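Local coordinates for UPF0201 protein MJ1564 (Methanocaldococcus jannaschii DSM 2661, PDB 2PZZ) that is of unknown function but resembles RNA-binding proteins in structure, although a role in binding RNA itself appears unlikely, at residues Lys9-Glu14 with Asp99-Gly103; Leu57-Ile63 with Gly92-Phe96; Met75-Thr80 with Ile116-Ile120. All blocks are in the same frame, centred on the assembly; numbering follows the deposited sequence.

Contact 1 of 3, residues Lys9-Glu14 with Asp99-Gly103; sequences KVKPTE and DTHGG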
ATOM      1  N   LYS A   9      -6.074   0.899  -6.707  1.00 30.69           N
ATOM      2  CA  LYS A   9      -6.880   0.153  -5.750  1.00 33.64           C
ATOM      3  C   LYS A   9      -6.896   0.939  -4.442  1.00 31.63           C
ATOM      4  O   LYS A   9      -6.000   1.736  -4.177  1.00 32.94           O
ATOM      5  CB  LYS A   9      -6.282  -1.245  -5.494  1.00 36.89           C
ATOM      6  CG  LYS A   9      -5.066  -1.260  -4.554  1.00 43.12           C
ATOM      7  CD  LYS A   9      -4.655  -2.686  -4.135  1.00 44.50           C
ATOM      8  CE  LYS A   9      -4.148  -3.513  -5.321  1.00 49.52           C
ATOM      9  NZ  LYS A   9      -3.523  -4.826  -4.921  1.00 50.37           N
ATOM     10  N   VAL A  10      -7.939   0.723  -3.656  1.00 29.86           N
ATOM     11  CA  VAL A  10      -8.085   1.338  -2.356  1.00 31.34           C
ATOM     12  C   VAL A  10      -8.295   0.155  -1.428  1.00 30.22           C
ATOM     13  O   VAL A  10      -9.333  -0.506  -1.470  1.00 29.91           O
ATOM     14  CB  VAL A  10      -9.325   2.256  -2.252  1.00 32.22           C
ATOM     15  CG1 VAL A  10      -9.527   2.678  -0.783  1.00 32.01           C
ATOM     16  CG2 VAL A  10      -9.146   3.478  -3.122  1.00 29.34           C
ATOM     17  N   LYS A  11      -7.294  -0.130  -0.609  1.00 30.80           N
ATOM     18  CA  LYS A  11      -7.399  -1.245   0.320  1.00 29.25           C
ATOM     19  C   LYS A  11      -8.300  -0.903   1.501  1.00 29.42           C
ATOM     20  O   LYS A  11      -8.514   0.275   1.813  1.00 29.41           O
ATOM     21  CB  LYS A  11      -6.003  -1.638   0.783  1.00 30.24           C
ATOM     22  CG  LYS A  11      -5.127  -2.113  -0.375  1.00 29.39           C
ATOM     23  CD  LYS A  11      -3.859  -2.773   0.147  1.00 34.55           C
ATOM     24  CE  LYS A  11      -3.122  -3.479  -0.966  1.00 36.14           C
ATOM     25  NZ  LYS A  11      -1.994  -4.297  -0.443  1.00 42.49           N
ATOM     26  N   PRO A  12      -8.857  -1.932   2.168  1.00 28.22           N
ATOM     27  CA  PRO A  12      -9.747  -1.754   3.320  1.00 28.71           C
ATOM     28  C   PRO A  12      -9.300  -0.714   4.358  1.00 29.94           C
ATOM     29  O   PRO A  12     -10.129   0.033   4.878  1.00 28.94           O
ATOM     30  CB  PRO A  12      -9.814  -3.162   3.916  1.00 27.50           C
ATOM     31  CG  PRO A  12      -9.812  -4.024   2.674  1.00 24.99           C
ATOM     32  CD  PRO A  12      -8.708  -3.368   1.838  1.00 28.66           C
ATOM     33  N   THR A  13      -8.001  -0.671   4.666  1.00 29.77           N
ATOM     34  CA  THR A  13      -7.499   0.270   5.668  1.00 29.20           C
ATOM     35  C   THR A  13      -7.072   1.611   5.077  1.00 30.85           C
ATOM     36  O   THR A  13      -6.566   2.483   5.792  1.00 30.11           O
ATOM     37  CB  THR A  13      -6.302  -0.319   6.465  1.00 28.61           C
ATOM     38  OG1 THR A  13      -5.214  -0.600   5.577  1.00 26.18           O
ATOM     39  CG2 THR A  13      -6.721  -1.593   7.188  1.00 29.25           C
ATOM     40  N   GLU A  14      -7.261   1.770   3.770  1.00 30.18           N
ATOM     41  CA  GLU A  14      -6.912   3.022   3.121  1.00 31.28           C
ATOM     42  C   GLU A  14      -8.128   3.933   3.112  1.00 30.97           C
ATOM     43  O   GLU A  14      -9.262   3.477   3.247  1.00 30.01           O
ATOM     44  CB  GLU A  14      -6.430   2.784   1.678  1.00 29.58           C
ATOM     45  CG  GLU A  14      -4.923   2.628   1.556  1.00 29.76           C
ATOM     46  CD  GLU A  14      -4.491   2.246   0.165  1.00 32.97           C
ATOM     47  OE1 GLU A  14      -3.645   2.962  -0.427  1.00 28.51           O
ATOM     48  OE2 GLU A  14      -4.995   1.216  -0.337  1.00 36.21           O
ATOM     49  N   ASP A  99       4.288   0.916  -4.266  1.00 50.35           N
ATOM     50  CA  ASP A  99       4.293   0.904  -2.807  1.00 48.75           C
ATOM     51  C   ASP A  99       3.591  -0.353  -2.301  1.00 48.90           C
ATOM     52  O   ASP A  99       2.999  -1.107  -3.083  1.00 48.42           O
ATOM     53  CB  ASP A  99       3.591   2.146  -2.245  1.00 46.18           C
ATOM     54  CG  ASP A  99       2.145   2.243  -2.681  1.00 43.45           C
ATOM     55  OD1 ASP A  99       1.906   2.528  -3.875  1.00 38.28           O
ATOM     56  OD2 ASP A  99       1.253   2.032  -1.829  1.00 42.24           O
ATOM     57  N   THR A 100       3.660  -0.574  -0.990  1.00 48.27           N
ATOM     58  CA  THR A 100       3.038  -1.738  -0.365  1.00 47.73           C
ATOM     59  C   THR A 100       1.544  -1.823  -0.679  1.00 46.93           C
ATOM     60  O   THR A 100       0.945  -2.904  -0.631  1.00 45.89           O
ATOM     61  CB  THR A 100       3.194  -1.692   1.176  1.00 48.92           C
ATOM     62  OG1 THR A 100       4.586  -1.645   1.522  1.00 51.10           O
ATOM     63  CG2 THR A 100       2.568  -2.914   1.813  1.00 48.08           C
ATOM     64  N   HIS A 101       0.941  -0.681  -1.001  1.00 45.35           N
ATOM     65  CA  HIS A 101      -0.487  -0.658  -1.281  1.00 43.26           C
ATOM     66  C   HIS A 101      -0.942  -0.700  -2.744  1.00 39.79           C
ATOM     67  O   HIS A 101      -2.094  -0.403  -3.036  1.00 38.64           O
ATOM     68  CB  HIS A 101      -1.127   0.520  -0.538  1.00 46.18           C
ATOM     69  CG  HIS A 101      -1.186   0.320   0.946  1.00 48.90           C
ATOM     70  ND1 HIS A 101      -0.105  -0.115   1.680  1.00 51.38           N
ATOM     71  CD2 HIS A 101      -2.198   0.477   1.828  1.00 51.38           C
ATOM     72  CE1 HIS A 101      -0.448  -0.221   2.951  1.00 51.18           C
ATOM     73  NE2 HIS A 101      -1.713   0.133   3.068  1.00 50.63           N
ATOM     74  N   GLY A 102      -0.052  -1.074  -3.658  1.00 39.52           N
ATOM     75  CA  GLY A 102      -0.461  -1.202  -5.050  1.00 36.60           C
ATOM     76  C   GLY A 102      -0.013  -0.187  -6.079  1.00 36.83           C
ATOM     77  O   GLY A 102       0.075  -0.504  -7.267  1.00 37.54           O
ATOM     78  N   GLY A 103       0.266   1.038  -5.655  1.00 36.57           N
ATOM     79  CA  GLY A 103       0.688   2.040  -6.615  1.00 31.05           C
ATOM     80  C   GLY A 103      -0.463   2.472  -7.506  1.00 31.27           C
ATOM     81  O   GLY A 103      -1.595   1.995  -7.366  1.00 25.99           O
TER
HETATM   82  O   HOH W   1      -3.200  -0.195  -7.797  1.00 50.77           O
HETATM   83  O   HOH W   2      -0.598  -3.275   1.878  1.00 56.30           O
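Two type I beta turns meet here in a mainly polar turn-to-turn contact, K11 to E14 following strand 3-10 and D99 to G102 in the loop that leads into the neighbouring antiparallel strand 104-109. The site lies at the dimer interface: T13 OG1 is hydrogen-bonded to E14 OE1 of the second subunit, and H101 packs on that same E14. Each turn is braced internally. K11 N donates to E14 OE2 (2.7 Å), while D99 OD2 takes the H101 N proton (2.9 Å) in an Asx turn. Between the turns, the extended side chain of K11 carries its amine to the backbone, with K11 NZ donating to T100 O at 3.3 Å. The imidazole of H101 turns an edge to the carboxylate of E14, H101 CD2 lying 3.3 Å from E14 CD. K86 reinforces the junction, forming a salt bridge with E14 and donating to the carbonyls of K9 and H101. G102, at phi 108°, packs close to K9; a CB there would lie only 3.1 Å from K9 CG and would also clash with the carbonyl oxygen of H101. Solvent completes the join: water 1 accepts from K9 N (3.3 Å) and donates to G103 O (2.7 Å), and water 2 accepts from K11 NZ (2.9 Å) and donates to T100 O (3.0 Å).

Contact 2 of 3, residues Leu57-Ile63 with Gly92-Phe96; sequences LLRSQSI and GAVNF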
ATOM      1  N   LEU A  57       6.723  17.852 -12.602  1.00 36.42           N
ATOM      2  CA  LEU A  57       7.311  17.141 -11.477  1.00 33.80           C
ATOM      3  C   LEU A  57       8.573  16.379 -11.840  1.00 34.32           C
ATOM      4  O   LEU A  57       9.528  16.349 -11.054  1.00 35.68           O
ATOM      5  CB  LEU A  57       6.281  16.210 -10.843  1.00 36.67           C
ATOM      6  CG  LEU A  57       5.035  16.927 -10.303  1.00 36.35           C
ATOM      7  CD1 LEU A  57       4.031  15.913  -9.824  1.00 33.43           C
ATOM      8  CD2 LEU A  57       5.428  17.881  -9.167  1.00 37.18           C
ATOM      9  N   LEU A  58       8.604  15.769 -13.021  1.00 31.53           N
ATOM     10  CA  LEU A  58       9.805  15.040 -13.425  1.00 29.53           C
ATOM     11  C   LEU A  58      10.971  16.045 -13.539  1.00 30.23           C
ATOM     12  O   LEU A  58      12.090  15.758 -13.132  1.00 30.10           O
ATOM     13  CB  LEU A  58       9.592  14.325 -14.771  1.00 28.91           C
ATOM     14  CG  LEU A  58       8.443  13.299 -14.888  1.00 26.94           C
ATOM     15  CD1 LEU A  58       8.359  12.786 -16.309  1.00 24.59           C
ATOM     16  CD2 LEU A  58       8.657  12.154 -13.933  1.00 27.21           C
ATOM     17  N   ARG A  59      10.707  17.224 -14.087  1.00 31.46           N
ATOM     18  CA  ARG A  59      11.760  18.232 -14.222  1.00 34.87           C
ATOM     19  C   ARG A  59      12.132  18.761 -12.837  1.00 36.80           C
ATOM     20  O   ARG A  59      13.307  18.760 -12.470  1.00 35.02           O
ATOM     21  CB  ARG A  59      11.287  19.353 -15.160  1.00 34.56           C
ATOM     22  CG  ARG A  59      11.192  18.860 -16.608  1.00 33.30           C
ATOM     23  CD  ARG A  59      10.275  19.694 -17.477  1.00 33.57           C
ATOM     24  NE  ARG A  59      10.279  19.190 -18.851  1.00 33.84           N
ATOM     25  CZ  ARG A  59       9.775  18.014 -19.226  1.00 32.48           C
ATOM     26  NH1 ARG A  59       9.213  17.204 -18.332  1.00 29.75           N
ATOM     27  NH2 ARG A  59       9.838  17.647 -20.496  1.00 35.05           N
ATOM     28  N   SER A  60      11.126  19.170 -12.064  1.00 38.28           N
ATOM     29  CA  SER A  60      11.344  19.672 -10.700  1.00 41.58           C
ATOM     30  C   SER A  60      12.160  18.728  -9.815  1.00 41.31           C
ATOM     31  O   SER A  60      13.088  19.155  -9.128  1.00 43.47           O
ATOM     32  CB  SER A  60      10.007  19.926 -10.008  1.00 42.16           C
ATOM     33  OG  SER A  60       9.327  21.012 -10.595  1.00 49.35           O
ATOM     34  N   GLN A  61      11.801  17.448  -9.810  1.00 40.37           N
ATOM     35  CA  GLN A  61      12.504  16.471  -8.985  1.00 37.98           C
ATOM     36  C   GLN A  61      13.791  16.044  -9.662  1.00 37.86           C
ATOM     37  O   GLN A  61      14.595  15.294  -9.098  1.00 38.01           O
ATOM     38  CB  GLN A  61      11.620  15.242  -8.751  1.00 37.70           C
ATOM     39  CG  GLN A  61      10.235  15.546  -8.226  1.00 38.91           C
ATOM     40  CD  GLN A  61       9.416  14.283  -8.019  1.00 39.26           C
ATOM     41  OE1 GLN A  61       8.205  14.335  -7.807  1.00 36.88           O
ATOM     42  NE2 GLN A  61      10.082  13.139  -8.080  1.00 42.27           N
ATOM     43  N   SER A  62      13.972  16.510 -10.891  1.00 37.39           N
ATOM     44  CA  SER A  62      15.163  16.172 -11.650  1.00 38.67           C
ATOM     45  C   SER A  62      15.335  14.650 -11.798  1.00 37.18           C
ATOM     46  O   SER A  62      16.425  14.117 -11.569  1.00 36.53           O
ATOM     47  CB  SER A  62      16.400  16.785 -10.968  1.00 41.31           C
ATOM     48  OG  SER A  62      17.593  16.491 -11.675  1.00 45.85           O
ATOM     49  N   ILE A  63      14.263  13.953 -12.184  1.00 36.20           N
ATOM     50  CA  ILE A  63      14.330  12.501 -12.373  1.00 35.29           C
ATOM     51  C   ILE A  63      13.938  12.091 -13.795  1.00 37.64           C
ATOM     52  O   ILE A  63      13.338  11.031 -14.018  1.00 35.47           O
ATOM     53  CB  ILE A  63      13.424  11.742 -11.371  1.00 35.57           C
ATOM     54  CG1 ILE A  63      11.979  12.223 -11.508  1.00 31.97           C
ATOM     55  CG2 ILE A  63      13.947  11.928  -9.931  1.00 33.01           C
ATOM     56  CD1 ILE A  63      11.024  11.546 -10.562  1.00 31.70           C
ATOM     57  N   GLY A  92       2.755  14.710  -3.136  1.00 36.01           N
ATOM     58  CA  GLY A  92       3.094  15.448  -4.342  1.00 36.45           C
ATOM     59  C   GLY A  92       4.380  15.078  -5.047  1.00 37.54           C
ATOM     60  O   GLY A  92       4.901  15.869  -5.826  1.00 41.45           O
ATOM     61  N   ALA A  93       4.893  13.882  -4.800  1.00 37.79           N
ATOM     62  CA  ALA A  93       6.140  13.452  -5.429  1.00 38.43           C
ATOM     63  C   ALA A  93       5.948  12.285  -6.403  1.00 38.68           C
ATOM     64  O   ALA A  93       5.087  11.419  -6.198  1.00 36.68           O
ATOM     65  CB  ALA A  93       7.145  13.058  -4.351  1.00 36.64           C
ATOM     66  N   VAL A  94       6.764  12.260  -7.454  1.00 37.92           N
ATOM     67  CA  VAL A  94       6.704  11.189  -8.438  1.00 38.11           C
ATOM     68  C   VAL A  94       7.776  10.146  -8.161  1.00 38.66           C
ATOM     69  O   VAL A  94       8.963  10.469  -8.111  1.00 39.43           O
ATOM     70  CB  VAL A  94       6.911  11.701  -9.879  1.00 37.85           C
ATOM     71  CG1 VAL A  94       7.012  10.512 -10.833  1.00 35.88           C
ATOM     72  CG2 VAL A  94       5.743  12.604 -10.292  1.00 35.53           C
ATOM     73  N   ASN A  95       7.342   8.899  -7.979  1.00 36.86           N
ATOM     74  CA  ASN A  95       8.241   7.784  -7.723  1.00 38.49           C
ATOM     75  C   ASN A  95       7.685   6.533  -8.437  1.00 36.95           C
ATOM     76  O   ASN A  95       6.509   6.201  -8.304  1.00 34.52           O
ATOM     77  CB  ASN A  95       8.353   7.559  -6.220  1.00 40.16           C
ATOM     78  CG  ASN A  95       9.721   7.091  -5.812  1.00 43.70           C
ATOM     79  OD1 ASN A  95       9.900   5.948  -5.421  1.00 47.37           O
ATOM     80  ND2 ASN A  95      10.707   7.977  -5.907  1.00 47.18           N
ATOM     81  N   PHE A  96       8.545   5.847  -9.182  1.00 36.97           N
ATOM     82  CA  PHE A  96       8.148   4.681  -9.972  1.00 40.43           C
ATOM     83  C   PHE A  96       8.088   3.285  -9.328  1.00 44.56           C
ATOM     84  O   PHE A  96       7.756   2.306  -9.998  1.00 46.93           O
ATOM     85  CB  PHE A  96       9.017   4.639 -11.224  1.00 36.18           C
ATOM     86  CG  PHE A  96       8.843   5.836 -12.102  1.00 35.00           C
ATOM     87  CD1 PHE A  96       7.630   6.061 -12.761  1.00 33.95           C
ATOM     88  CD2 PHE A  96       9.867   6.766 -12.245  1.00 32.48           C
ATOM     89  CE1 PHE A  96       7.440   7.203 -13.551  1.00 30.64           C
ATOM     90  CE2 PHE A  96       9.684   7.901 -13.031  1.00 31.00           C
ATOM     91  CZ  PHE A  96       8.466   8.116 -13.684  1.00 31.47           C
TER
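V94 is the bump of this contact: its side chain fits a hollow formed by L57, L58 and Q61 at the C-terminal end of helix 52-60 and by I63, the N-cap of helix 64-73. V94 CG2 meets L57 CB at 3.7 Å, while V94 CG1 lies 3.9 Å from L58 CD2 and 4.2 Å from I63 CD1. The Q61 amide forms another wall and reads the backbone of V94 at both ends, V94 N donating to Q61 OE1 (2.6 Å) and Q61 NE2 to V94 O (2.9 Å). F96 extends the apolar surface, its CZ 4.1 Å from L58 CD2. The helix closes in a Schellman motif with S62 at positive phi, which swings I63 round to the V94 carbonyl, I63 CD1 to V94 O being 3.4 Å. Beyond the two segments, L58 and F96 pack on helix 64-73, L57 and V94 touch I26 of helix 16-26, and V94 and F96 rest on L84 at the end of strand 79-84.

Contact 3 of 3, residues Met75-Thr80 with Ile116-Ile120; sequences MTENAT and IMKII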
HETATM    1  N   MSE A  75       6.881   0.514 -22.884  1.00 35.61           N
HETATM    2  CA  MSE A  75       6.416   0.876 -24.216  1.00 40.41           C
HETATM    3  C   MSE A  75       5.993  -0.260 -25.153  1.00 40.45           C
HETATM    4  O   MSE A  75       6.614  -1.321 -25.207  1.00 39.36           O
HETATM    5  CB  MSE A  75       7.496   1.700 -24.910  1.00 42.56           C
HETATM    6  CG  MSE A  75       7.158   2.110 -26.339  1.00 48.97           C
HETATM    7 SE   MSE A  75       8.404   3.439 -27.019  1.00 57.72          SE
HETATM    8  CE  MSE A  75      10.000   2.346 -27.161  1.00 54.63           C
ATOM      9  N   THR A  76       4.920  -0.009 -25.890  1.00 42.00           N
ATOM     10  CA  THR A  76       4.407  -0.934 -26.891  1.00 41.53           C
ATOM     11  C   THR A  76       4.210  -0.071 -28.134  1.00 41.80           C
ATOM     12  O   THR A  76       4.681   1.072 -28.183  1.00 40.97           O
ATOM     13  CB  THR A  76       3.073  -1.583 -26.477  1.00 41.98           C
ATOM     14  OG1 THR A  76       2.202  -0.585 -25.947  1.00 42.60           O
ATOM     15  CG2 THR A  76       3.303  -2.690 -25.434  1.00 43.82           C
ATOM     16  N   GLU A  77       3.514  -0.590 -29.136  1.00 39.93           N
ATOM     17  CA  GLU A  77       3.356   0.167 -30.364  1.00 40.93           C
ATOM     18  C   GLU A  77       2.716   1.548 -30.228  1.00 38.01           C
ATOM     19  O   GLU A  77       3.297   2.534 -30.663  1.00 37.50           O
ATOM     20  CB  GLU A  77       2.598  -0.673 -31.402  1.00 42.41           C
ATOM     21  CG  GLU A  77       2.796  -0.184 -32.825  1.00 44.98           C
ATOM     22  CD  GLU A  77       2.311  -1.192 -33.853  1.00 48.20           C
ATOM     23  OE1 GLU A  77       2.418  -0.899 -35.064  1.00 49.67           O
ATOM     24  OE2 GLU A  77       1.826  -2.273 -33.446  1.00 48.90           O
ATOM     25  N   ASN A  78       1.534   1.627 -29.630  1.00 39.78           N
ATOM     26  CA  ASN A  78       0.841   2.911 -29.489  1.00 41.02           C
ATOM     27  C   ASN A  78       0.651   3.365 -28.046  1.00 42.24           C
ATOM     28  O   ASN A  78      -0.183   4.226 -27.768  1.00 43.49           O
ATOM     29  CB  ASN A  78      -0.527   2.817 -30.166  1.00 41.61           C
ATOM     30  CG  ASN A  78      -0.458   2.097 -31.499  1.00 43.05           C
ATOM     31  OD1 ASN A  78      -1.016   1.007 -31.668  1.00 45.54           O
ATOM     32  ND2 ASN A  78       0.247   2.691 -32.448  1.00 39.88           N
ATOM     33  N   ALA A  79       1.428   2.799 -27.129  1.00 41.16           N
ATOM     34  CA  ALA A  79       1.286   3.154 -25.728  1.00 40.38           C
ATOM     35  C   ALA A  79       2.496   2.812 -24.868  1.00 40.11           C
ATOM     36  O   ALA A  79       3.510   2.330 -25.355  1.00 39.09           O
ATOM     37  CB  ALA A  79       0.058   2.465 -25.164  1.00 40.38           C
ATOM     38  N   THR A  80       2.371   3.109 -23.579  1.00 39.55           N
ATOM     39  CA  THR A  80       3.388   2.802 -22.584  1.00 39.52           C
ATOM     40  C   THR A  80       2.647   2.768 -21.258  1.00 40.02           C
ATOM     41  O   THR A  80       1.585   3.371 -21.118  1.00 39.38           O
ATOM     42  CB  THR A  80       4.528   3.847 -22.525  1.00 41.64           C
ATOM     43  OG1 THR A  80       5.560   3.355 -21.658  1.00 40.47           O
ATOM     44  CG2 THR A  80       4.030   5.189 -21.994  1.00 40.87           C
ATOM     45  N   ILE A 116       4.040   7.322 -30.277  1.00 44.14           N
ATOM     46  CA  ILE A 116       4.265   7.060 -28.857  1.00 43.99           C
ATOM     47  C   ILE A 116       5.681   7.410 -28.381  1.00 45.39           C
ATOM     48  O   ILE A 116       5.855   7.886 -27.260  1.00 43.82           O
ATOM     49  CB  ILE A 116       3.922   5.580 -28.504  1.00 44.40           C
ATOM     50  CG1 ILE A 116       3.412   5.498 -27.061  1.00 46.26           C
ATOM     51  CG2 ILE A 116       5.137   4.670 -28.722  1.00 43.49           C
ATOM     52  CD1 ILE A 116       4.445   5.742 -26.016  1.00 47.73           C
HETATM   53  N   MSE A 117       6.683   7.202 -29.232  1.00 46.11           N
HETATM   54  CA  MSE A 117       8.057   7.519 -28.854  1.00 48.07           C
HETATM   55  C   MSE A 117       8.270   9.022 -28.745  1.00 46.54           C
HETATM   56  O   MSE A 117       9.096   9.472 -27.954  1.00 46.78           O
HETATM   57  CB  MSE A 117       9.059   6.936 -29.859  1.00 52.62           C
HETATM   58  CG  MSE A 117       9.950   5.840 -29.280  1.00 60.80           C
HETATM   59 SE   MSE A 117      11.052   6.417 -27.774  1.00 68.57          SE
HETATM   60  CE  MSE A 117      12.691   6.788 -28.727  1.00 66.34           C
ATOM     61  N   LYS A 118       7.537   9.798 -29.542  1.00 45.26           N
ATOM     62  CA  LYS A 118       7.665  11.249 -29.486  1.00 43.58           C
ATOM     63  C   LYS A 118       7.013  11.754 -28.212  1.00 41.85           C
ATOM     64  O   LYS A 118       7.454  12.745 -27.632  1.00 39.61           O
ATOM     65  CB  LYS A 118       7.018  11.911 -30.704  1.00 47.48           C
ATOM     66  CG  LYS A 118       7.927  11.951 -31.929  1.00 52.31           C
ATOM     67  CD  LYS A 118       7.318  12.771 -33.058  1.00 56.78           C
ATOM     68  CE  LYS A 118       8.272  12.873 -34.242  1.00 59.33           C
ATOM     69  NZ  LYS A 118       7.770  13.815 -35.285  1.00 63.40           N
ATOM     70  N   ILE A 119       5.956  11.066 -27.785  1.00 40.42           N
ATOM     71  CA  ILE A 119       5.245  11.426 -26.561  1.00 40.69           C
ATOM     72  C   ILE A 119       6.233  11.277 -25.407  1.00 41.31           C
ATOM     73  O   ILE A 119       6.346  12.152 -24.538  1.00 39.74           O
ATOM     74  CB  ILE A 119       4.057  10.461 -26.299  1.00 43.15           C
ATOM     75  CG1 ILE A 119       2.988  10.627 -27.385  1.00 43.84           C
ATOM     76  CG2 ILE A 119       3.473  10.704 -24.905  1.00 40.55           C
ATOM     77  CD1 ILE A 119       2.269  11.932 -27.320  1.00 42.37           C
ATOM     78  N   ILE A 120       6.956  10.158 -25.423  1.00 39.64           N
ATOM     79  CA  ILE A 120       7.924   9.855 -24.379  1.00 40.11           C
ATOM     80  C   ILE A 120       9.105  10.810 -24.346  1.00 40.14           C
ATOM     81  O   ILE A 120       9.548  11.204 -23.270  1.00 39.23           O
ATOM     82  CB  ILE A 120       8.433   8.404 -24.509  1.00 38.55           C
ATOM     83  CG1 ILE A 120       7.278   7.435 -24.241  1.00 38.08           C
ATOM     84  CG2 ILE A 120       9.571   8.157 -23.525  1.00 37.03           C
ATOM     85  CD1 ILE A 120       7.658   5.967 -24.339  1.00 39.25           C
TER
HETATM   86  O   HOH W   3       2.681   5.351 -31.453  1.00 41.68           O
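I116, in the first turn of helix 116-123, plugs the bend that leads into strand 79-84, and its branches sort themselves along the bend. With chi1 at -149°, between wells, and chi2 m, the side chain sends CG2 to the peptide carbonyls, 3.7 Å from T76 O and 3.4 Å from E77 O. I116 CG1 lies 3.4 Å from A79 N, and I116 CD1 reaches T80 CB at 4.0 Å. The bend itself is pinned by T76 N donating to A79 O at 2.8 Å.

The selenomethionine M75 adopts t, t, p: it extends from the loop toward the helix and then turns its methyl at the last torsion. M75 SE thereby settles among three helix side chains, 3.6 Å from M117 CG, 3.8 Å from I120 CD1 and 3.9 Å from I116 CG2. I120, one turn beyond I116, is extended in m, t, so that I120 CD1 comes within reach of M75 SE and also lies 4.2 Å from T80 CB. M117, likewise selenomethionine, has an off-rotamer chi1 (-114°) and meets M75 SE through its CG, while its own CE lies farther out. Polar linkage is by solvent: water 3 accepts from I116 N (2.7 Å), at the helix start, and donates to E77 O (3.0 Å).

The contact joins the final helix to the edge of the sheet. Backbone pairing of T80 with I108 holds strand 79-84 beside strand 104-109, T80 OG1 bonds to L71 O, and M117 and I120 also pack on R68 of helix 64-73.

Following the chain from its N terminus, the first segment met is 9-14 at the end of strand 3-10; contact 1 closes a long loop on it when 99-103 returns, just before strand 104-109. Contact 2 is nested inside that loop, bringing 92-96 back to the end of helix 52-60. Contact 3 crosses both, since 75-80 lies within their loops whereas 116-120 follows them. Contacts 1 and 3 reach the same sheet on opposite sides of the chain's centre, their own centres about 28 Å apart; contact 1 lies at the dimer interface, whereas contact 3 joins the final helix to an outermost strand. Contact 2 joins a helix end to the loop segment that adjoins contact 1 in sequence.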